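Hemolysin activator protein CdiB (Acinetobacter baumannii ACICU, PDB 6WIL) probably secretes its partner CdiA toxin across the outer membrane in contact-dependent growth inhibition, as a two-partner secretion transporter of the Omp85 superfamily. Local coordinates at residues Ser136-Gln148 with Leu157-Val169. Residues are numbered along the deposited sequence; the frame is centred on the assembly and turned at random.
Sequences SIQIGRLNKIVIQ and LKTGLPFKAGDIV
L142 reaches over to F163 with one methyl, CD2, which lies 3.6 Å from CD1 of the ring. The two side chains cross at about a right angle. With CG anti to the backbone N (chi1 -177°), the L142 chain extends toward F163, and CD2 also lies near the carbonyl O of K164. I145 follows on the same face of the strand. Its CD1 meets F163 CE1 obliquely at 4.1 Å, with L161 more loosely beside it, and L161 CB lies over one face of the ring, offset toward its rim. L174 of helix 171-181 and L207 of strand 204-213 also touch F163. This is the helix-to-sheet core of the second POTRA domain, the one next to the barrel in sequence. Here the chain leaves helix 154-160 and runs along the strand toward helix 171-181. Farther out, I147 CD1 packs on L157 CD2. Backbone bonds hold the other end. L142 N donates to D167 O at 2.8 Å, and G166, inside the type II turn K164-D167, donates its N-H to L142 O. V169 N donates to G140 O at 3.1 Å. The R141 chain bends at chi3 (110°), and NE makes a weak bond to G166 O at the guanidinium edge, 3.3 Å away. I168 CG1 lies over one face of that group, offset toward its rim. The same CG1 touches I139 CG2 at 3.7 Å.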
loop_
_atom_site.group_PDB
_atom_site.type_symbol
_atom_site.label_atom_id
_atom_site.label_comp_id
_atom_site.label_asym_id
_atom_site.label_seq_id
_atom_site.Cartn_x
_atom_site.Cartn_y
_atom_site.Cartn_z
ATOM N N SER A 136 -17.966 -35.659 -3.656
ATOM C CA SER A 136 -17.530 -35.250 -4.980
ATOM C C SER A 136 -17.635 -33.743 -5.100
ATOM O O SER A 136 -18.353 -33.088 -4.343
ATOM C CB SER A 136 -18.351 -35.905 -6.089
ATOM O OG SER A 136 -17.825 -37.176 -6.395
ATOM N N ILE A 137 -16.930 -33.194 -6.081
ATOM C CA ILE A 137 -16.881 -31.751 -6.269
ATOM C C ILE A 137 -17.365 -31.410 -7.672
ATOM O O ILE A 137 -16.813 -31.889 -8.672
ATOM C CB ILE A 137 -15.478 -31.179 -6.007
ATOM C CG1 ILE A 137 -15.489 -29.663 -6.219
ATOM C CG2 ILE A 137 -14.432 -31.839 -6.894
ATOM C CD1 ILE A 137 -14.325 -28.941 -5.618
ATOM N N GLN A 138 -18.399 -30.584 -7.743
ATOM C CA GLN A 138 -18.812 -29.981 -9.006
ATOM C C GLN A 138 -17.916 -28.780 -9.259
ATOM O O GLN A 138 -18.173 -27.671 -8.789
ATOM C CB GLN A 138 -20.280 -29.586 -8.963
ATOM C CG GLN A 138 -21.206 -30.677 -9.435
ATOM C CD GLN A 138 -22.618 -30.486 -8.930
ATOM O OE1 GLN A 138 -22.923 -29.492 -8.269
ATOM N NE2 GLN A 138 -23.488 -31.445 -9.227
ATOM N N ILE A 139 -16.848 -29.008 -10.019
ATOM C CA ILE A 139 -15.853 -27.975 -10.277
ATOM C C ILE A 139 -16.461 -26.936 -11.217
ATOM O O ILE A 139 -16.728 -27.222 -12.387
ATOM C CB ILE A 139 -14.568 -28.571 -10.858
ATOM C CG1 ILE A 139 -14.023 -29.648 -9.915
ATOM C CG2 ILE A 139 -13.542 -27.478 -11.096
ATOM C CD1 ILE A 139 -12.581 -30.024 -10.180
ATOM N N GLY A 140 -16.687 -25.730 -10.699
ATOM C CA GLY A 140 -17.201 -24.635 -11.499
ATOM C C GLY A 140 -16.093 -23.879 -12.203
ATOM O O GLY A 140 -15.158 -23.388 -11.558
ATOM N N ARG A 141 -16.184 -23.774 -13.524
ATOM C CA ARG A 141 -15.118 -23.221 -14.339
ATOM C C ARG A 141 -15.600 -21.978 -15.077
ATOM O O ARG A 141 -16.788 -21.643 -15.091
ATOM C CB ARG A 141 -14.597 -24.255 -15.344
ATOM C CG ARG A 141 -14.179 -25.566 -14.713
ATOM C CD ARG A 141 -13.604 -26.506 -15.754
ATOM N NE ARG A 141 -12.170 -26.693 -15.579
ATOM C CZ ARG A 141 -11.625 -27.740 -14.970
ATOM N NH1 ARG A 141 -12.401 -28.702 -14.486
ATOM N NH2 ARG A 141 -10.307 -27.829 -14.852
ATOM N N LEU A 142 -14.643 -21.292 -15.692
ATOM C CA LEU A 142 -14.908 -20.083 -16.456
ATOM C C LEU A 142 -15.085 -20.441 -17.923
ATOM O O LEU A 142 -14.234 -21.118 -18.502
ATOM C CB LEU A 142 -13.762 -19.087 -16.286
ATOM C CG LEU A 142 -13.900 -17.726 -16.966
ATOM C CD1 LEU A 142 -15.046 -16.938 -16.353
ATOM C CD2 LEU A 142 -12.598 -16.948 -16.872
ATOM N N ASN A 143 -16.184 -19.991 -18.518
ATOM C CA ASN A 143 -16.450 -20.267 -19.921
ATOM C C ASN A 143 -16.000 -19.141 -20.843
ATOM O O ASN A 143 -15.226 -19.386 -21.776
ATOM C CB ASN A 143 -17.942 -20.542 -20.098
ATOM C CG ASN A 143 -18.344 -20.720 -21.547
ATOM O OD1 ASN A 143 -19.346 -20.176 -21.985
ATOM N ND2 ASN A 143 -17.570 -21.514 -22.295
ATOM N N LYS A 144 -16.462 -17.912 -20.605
ATOM C CA LYS A 144 -16.076 -16.765 -21.417
ATOM C C LYS A 144 -15.905 -15.539 -20.531
ATOM O O LYS A 144 -16.642 -15.346 -19.562
ATOM C CB LYS A 144 -17.115 -16.440 -22.506
ATOM C CG LYS A 144 -17.719 -17.630 -23.241
ATOM C CD LYS A 144 -18.745 -17.175 -24.278
ATOM C CE LYS A 144 -19.934 -16.450 -23.646
ATOM N NZ LYS A 144 -20.911 -15.971 -24.675
ATOM N N ILE A 145 -14.943 -14.699 -20.889
ATOM C CA ILE A 145 -14.884 -13.338 -20.372
ATOM C C ILE A 145 -15.592 -12.447 -21.383
ATOM O O ILE A 145 -15.210 -12.402 -22.556
ATOM C CB ILE A 145 -13.435 -12.887 -20.132
ATOM C CG1 ILE A 145 -12.815 -13.716 -19.005
ATOM C CG2 ILE A 145 -13.379 -11.399 -19.798
ATOM C CD1 ILE A 145 -11.403 -14.168 -19.285
ATOM N N VAL A 146 -16.651 -11.773 -20.945
ATOM C CA VAL A 146 -17.504 -10.988 -21.829
ATOM C C VAL A 146 -17.308 -9.517 -21.499
ATOM O O VAL A 146 -17.613 -9.076 -20.384
ATOM C CB VAL A 146 -18.984 -11.389 -21.703
ATOM C CG1 VAL A 146 -19.868 -10.421 -22.481
ATOM C CG2 VAL A 146 -19.193 -12.815 -22.198
ATOM N N ILE A 147 -16.805 -8.759 -22.471
ATOM C CA ILE A 147 -16.636 -7.314 -22.321
ATOM C C ILE A 147 -17.897 -6.680 -22.900
ATOM O O ILE A 147 -17.967 -6.337 -24.081
ATOM C CB ILE A 147 -15.365 -6.811 -23.000
ATOM C CG1 ILE A 147 -14.183 -7.728 -22.673
ATOM C CG2 ILE A 147 -15.063 -5.385 -22.561
ATOM C CD1 ILE A 147 -13.878 -7.842 -21.188
ATOM N N GLN A 148 -18.915 -6.531 -22.050
ATOM C CA GLN A 148 -20.175 -5.954 -22.504
ATOM C C GLN A 148 -20.008 -4.496 -22.911
ATOM O O GLN A 148 -20.763 -3.993 -23.753
ATOM C CB GLN A 148 -21.235 -6.087 -21.408
ATOM C CG GLN A 148 -22.606 -5.539 -21.780
ATOM C CD GLN A 148 -23.623 -5.710 -20.670
ATOM O OE1 GLN A 148 -24.293 -4.754 -20.274
ATOM N NE2 GLN A 148 -23.751 -6.934 -20.167
ATOM N N LEU A 157 -6.169 -8.064 -21.077
ATOM C CA LEU A 157 -6.834 -9.092 -20.283
ATOM C C LEU A 157 -5.849 -10.152 -19.818
ATOM O O LEU A 157 -5.892 -10.582 -18.660
ATOM C CB LEU A 157 -7.961 -9.739 -21.085
ATOM C CG LEU A 157 -9.227 -8.921 -21.318
ATOM C CD1 LEU A 157 -10.157 -9.678 -22.251
ATOM C CD2 LEU A 157 -9.918 -8.617 -20.002
ATOM N N LYS A 158 -4.948 -10.583 -20.705
ATOM C CA LYS A 158 -4.007 -11.639 -20.344
ATOM C C LYS A 158 -3.069 -11.198 -19.225
ATOM O O LYS A 158 -2.764 -11.983 -18.320
ATOM C CB LYS A 158 -3.210 -12.080 -21.572
ATOM C CG LYS A 158 -1.946 -12.851 -21.223
ATOM C CD LYS A 158 -1.451 -13.711 -22.369
ATOM C CE LYS A 158 -0.210 -14.490 -21.946
ATOM N NZ LYS A 158 0.274 -15.411 -23.010
ATOM N N THR A 159 -2.601 -9.946 -19.262
ATOM C CA THR A 159 -1.649 -9.489 -18.253
ATOM C C THR A 159 -2.340 -9.009 -16.982
ATOM O O THR A 159 -1.803 -9.194 -15.884
ATOM C CB THR A 159 -0.760 -8.375 -18.817
ATOM O OG1 THR A 159 -1.563 -7.248 -19.195
ATOM C CG2 THR A 159 0.015 -8.871 -20.027
ATOM N N GLY A 160 -3.518 -8.394 -17.106
ATOM C CA GLY A 160 -4.230 -7.925 -15.931
ATOM C C GLY A 160 -4.945 -9.013 -15.153
ATOM O O GLY A 160 -5.082 -8.909 -13.930
ATOM N N LEU A 161 -5.415 -10.062 -15.833
ATOM C CA LEU A 161 -6.156 -11.128 -15.166
ATOM C C LEU A 161 -5.273 -12.354 -15.026
ATOM O O LEU A 161 -4.793 -12.874 -16.046
ATOM C CB LEU A 161 -7.413 -11.482 -15.946
ATOM C CG LEU A 161 -8.360 -10.342 -16.297
ATOM C CD1 LEU A 161 -9.548 -10.893 -17.065
ATOM C CD2 LEU A 161 -8.811 -9.629 -15.041
ATOM N N PRO A 162 -5.039 -12.859 -13.813
ATOM C CA PRO A 162 -4.184 -14.044 -13.664
ATOM C C PRO A 162 -4.889 -15.346 -14.010
ATOM O O PRO A 162 -4.400 -16.428 -13.673
ATOM C CB PRO A 162 -3.786 -13.992 -12.185
ATOM C CG PRO A 162 -4.931 -13.299 -11.530
ATOM C CD PRO A 162 -5.410 -12.274 -12.513
ATOM N N PHE A 163 -6.030 -15.257 -14.687
ATOM C CA PHE A 163 -6.809 -16.420 -15.083
ATOM C C PHE A 163 -7.176 -16.301 -16.557
ATOM O O PHE A 163 -7.018 -15.248 -17.177
ATOM C CB PHE A 163 -8.075 -16.568 -14.226
ATOM C CG PHE A 163 -8.974 -15.363 -14.257
ATOM C CD1 PHE A 163 -9.958 -15.240 -15.224
ATOM C CD2 PHE A 163 -8.843 -14.359 -13.311
ATOM C CE1 PHE A 163 -10.792 -14.135 -15.254
ATOM C CE2 PHE A 163 -9.674 -13.250 -13.336
ATOM C CZ PHE A 163 -10.651 -13.139 -14.308
ATOM N N LYS A 164 -7.675 -17.401 -17.117
ATOM C CA LYS A 164 -8.074 -17.447 -18.515
ATOM C C LYS A 164 -9.338 -18.282 -18.649
ATOM O O LYS A 164 -9.814 -18.892 -17.687
ATOM C CB LYS A 164 -6.967 -18.026 -19.404
ATOM C CG LYS A 164 -6.751 -19.516 -19.212
ATOM C CD LYS A 164 -5.501 -19.987 -19.927
ATOM C CE LYS A 164 -4.296 -19.166 -19.496
ATOM N NZ LYS A 164 -3.007 -19.782 -19.916
ATOM N N ALA A 165 -9.879 -18.300 -19.863
ATOM C CA ALA A 165 -11.058 -19.106 -20.142
ATOM C C ALA A 165 -10.743 -20.584 -19.940
ATOM O O ALA A 165 -9.684 -21.073 -20.344
ATOM C CB ALA A 165 -11.544 -18.847 -21.567
ATOM N N GLY A 166 -11.665 -21.293 -19.290
ATOM C CA GLY A 166 -11.474 -22.692 -18.973
ATOM C C GLY A 166 -10.867 -22.974 -17.614
ATOM O O GLY A 166 -10.824 -24.140 -17.205
ATOM N N ASP A 167 -10.393 -21.952 -16.902
ATOM C CA ASP A 167 -9.837 -22.152 -15.575
ATOM C C ASP A 167 -10.949 -22.311 -14.542
ATOM O O ASP A 167 -12.127 -22.051 -14.802
ATOM C CB ASP A 167 -8.928 -20.987 -15.182
ATOM C CG ASP A 167 -7.577 -21.045 -15.863
ATOM O OD1 ASP A 167 -7.376 -21.936 -16.713
ATOM O OD2 ASP A 167 -6.713 -20.201 -15.542
ATOM N N ILE A 168 -10.554 -22.737 -13.348
ATOM C CA ILE A 168 -11.493 -22.880 -12.242
ATOM C C ILE A 168 -11.724 -21.512 -11.614
ATOM O O ILE A 168 -10.771 -20.773 -11.338
ATOM C CB ILE A 168 -10.965 -23.891 -11.211
ATOM C CG1 ILE A 168 -10.753 -25.252 -11.880
ATOM C CG2 ILE A 168 -11.926 -24.009 -10.038
ATOM C CD1 ILE A 168 -9.992 -26.245 -11.031
ATOM N N VAL A 169 -12.991 -21.170 -11.395
ATOM C CA VAL A 169 -13.348 -19.862 -10.855
ATOM C C VAL A 169 -12.905 -19.772 -9.401
ATOM O O VAL A 169 -13.336 -20.565 -8.555
ATOM C CB VAL A 169 -14.854 -19.609 -10.985
ATOM C CG1 VAL A 169 -15.243 -18.352 -10.225
ATOM C CG2 VAL A 169 -15.246 -19.499 -12.448
#